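Local coordinates for protein cellulase (Soil metagenome, PDB 5I2U) that probably hydrolyses the beta-1,4-glucosidic bonds of cellulose as a halotolerant, TIM-barrel member of glycoside hydrolase family 5, at residues S117-G122 with Y153-Y158. Residues are numbered along the deposited sequence; the frame is centred on the assembly and turned at random.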
# COMPACT_ATOMS: atom_id res chain seq x y z
N SER A 117 14.01 1.30 -8.44
CA SER A 117 14.76 1.80 -7.28
C SER A 117 14.55 0.93 -6.02
O SER A 117 15.48 0.74 -5.23
CB SER A 117 14.41 3.26 -7.00
OG SER A 117 15.16 3.78 -5.91
N ALA A 118 13.33 0.41 -5.84
CA ALA A 118 13.06 -0.53 -4.75
C ALA A 118 13.87 -1.84 -4.90
O ALA A 118 14.33 -2.41 -3.92
CB ALA A 118 11.57 -0.83 -4.69
N ILE A 119 14.02 -2.31 -6.14
CA ILE A 119 14.92 -3.43 -6.43
C ILE A 119 16.35 -3.03 -6.07
O ILE A 119 17.02 -3.72 -5.29
CB ILE A 119 14.80 -3.94 -7.90
CG1 ILE A 119 13.46 -4.66 -8.10
CG2 ILE A 119 15.95 -4.87 -8.27
CD1 ILE A 119 13.03 -4.81 -9.54
N GLU A 120 16.80 -1.90 -6.62
CA GLU A 120 18.17 -1.42 -6.41
C GLU A 120 18.54 -1.24 -4.94
O GLU A 120 19.65 -1.59 -4.54
CB GLU A 120 18.37 -0.09 -7.15
CG GLU A 120 18.44 -0.25 -8.66
CD GLU A 120 18.33 1.08 -9.39
OE1 GLU A 120 18.70 2.13 -8.82
OE2 GLU A 120 17.86 1.05 -10.55
N ASN A 121 17.62 -0.70 -4.15
CA ASN A 121 17.88 -0.41 -2.73
C ASN A 121 17.42 -1.49 -1.75
O ASN A 121 17.43 -1.26 -0.56
CB ASN A 121 17.28 0.95 -2.37
CG ASN A 121 17.97 2.09 -3.11
OD1 ASN A 121 19.11 2.45 -2.79
ND2 ASN A 121 17.29 2.67 -4.10
N GLY A 122 17.01 -2.65 -2.26
CA GLY A 122 16.71 -3.80 -1.42
C GLY A 122 15.45 -3.70 -0.56
O GLY A 122 15.42 -4.23 0.56
N TYR A 153 11.08 -11.02 -9.22
CA TYR A 153 11.67 -10.25 -8.13
C TYR A 153 10.86 -10.43 -6.87
O TYR A 153 9.63 -10.23 -6.89
CB TYR A 153 11.75 -8.77 -8.49
CG TYR A 153 12.67 -8.53 -9.65
CD1 TYR A 153 14.06 -8.51 -9.47
CD2 TYR A 153 12.17 -8.36 -10.94
CE1 TYR A 153 14.92 -8.31 -10.53
CE2 TYR A 153 13.02 -8.16 -12.01
CZ TYR A 153 14.40 -8.13 -11.80
OH TYR A 153 15.26 -7.94 -12.85
N PRO A 154 11.53 -10.78 -5.76
CA PRO A 154 10.80 -10.92 -4.48
C PRO A 154 10.29 -9.59 -3.91
O PRO A 154 9.37 -9.59 -3.07
CB PRO A 154 11.83 -11.56 -3.56
CG PRO A 154 13.14 -11.07 -4.08
CD PRO A 154 12.98 -10.96 -5.57
N ASN A 155 10.85 -8.48 -4.38
CA ASN A 155 10.42 -7.13 -3.93
C ASN A 155 8.97 -6.78 -4.19
O ASN A 155 8.38 -5.99 -3.46
CB ASN A 155 11.24 -6.03 -4.60
CG ASN A 155 12.72 -6.30 -4.57
OD1 ASN A 155 13.16 -7.36 -5.03
ND2 ASN A 155 13.50 -5.35 -4.08
N VAL A 156 8.39 -7.37 -5.24
CA VAL A 156 7.16 -6.85 -5.83
C VAL A 156 5.93 -7.44 -5.18
O VAL A 156 5.79 -8.66 -5.10
CB VAL A 156 7.18 -7.08 -7.34
CG1 VAL A 156 5.86 -6.71 -7.99
CG2 VAL A 156 8.34 -6.28 -7.95
N ILE A 157 5.05 -6.55 -4.70
CA ILE A 157 3.72 -6.88 -4.21
C ILE A 157 2.71 -6.17 -5.13
O ILE A 157 2.91 -5.01 -5.49
CB ILE A 157 3.52 -6.39 -2.75
CG1 ILE A 157 4.54 -7.06 -1.83
CG2 ILE A 157 2.10 -6.63 -2.25
CD1 ILE A 157 4.61 -6.47 -0.45
N TYR A 158 1.63 -6.86 -5.48
CA TYR A 158 0.55 -6.28 -6.31
C TYR A 158 -0.62 -5.88 -5.44
O TYR A 158 -1.00 -6.63 -4.52
CB TYR A 158 0.06 -7.32 -7.33
CG TYR A 158 1.17 -7.97 -8.13
CD1 TYR A 158 1.84 -7.27 -9.13
CD2 TYR A 158 1.56 -9.28 -7.86
CE1 TYR A 158 2.87 -7.88 -9.87
CE2 TYR A 158 2.57 -9.90 -8.58
CZ TYR A 158 3.23 -9.20 -9.59
OH TYR A 158 4.23 -9.81 -10.29
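I119 lays its terminal methyl over one face of the Y153 ring, CD1 sitting 3.8 Å from the ring centroid and only 11° off the ring normal, a CH-pi contact made almost squarely over the centre. The nearest ring atom is Y153 CG, 3.7 Å from I119 CD1. With CG1 turned opposite the carbonyl carbon (chi1 -72°) and the chain extended beyond it, the isoleucine reaches the tyrosine with its long branch, the two side chains crossing at about a right angle. The shaft of the same branch borders the amide of N155, I119 CG1 lying 4.0 Å from N155 CG.

The N155 amide lies against the last turn of helix 104-120. N155 ND2 donates to the carbonyl of I123, the residue after G122. The same N155 ND2 stands 3.1 Å from A118 O and passes I119 CA at 3.4 Å. The helix closes here in a Schellman motif, with G122, at positive phi, as its C-prime residue: G122 N bonds to I119 O, and A118 O receives I123 N. One step earlier, N121 bonds S117 O through both its backbone N and ND2, which approach from opposite faces of the carbonyl plane. Replacing N155 by an alanine removes the amide and would probably leave I123 O without this donor and a gap beside I119 CG1.

Y153 to V156 form a type I turn leading into strand 156-159, and N190, a magnesium ligand, donates to Y153 O and V156 O. The contact thus lies at the N-terminal end of the parallel strands of the TIM barrel, between the helix before strand 124-130 and the turn into 156-159, which runs parallel to 124-130, with backbone bonds from N155 to V125 and from I157 to V125 and I127, while A118 and V156 both pack on V125.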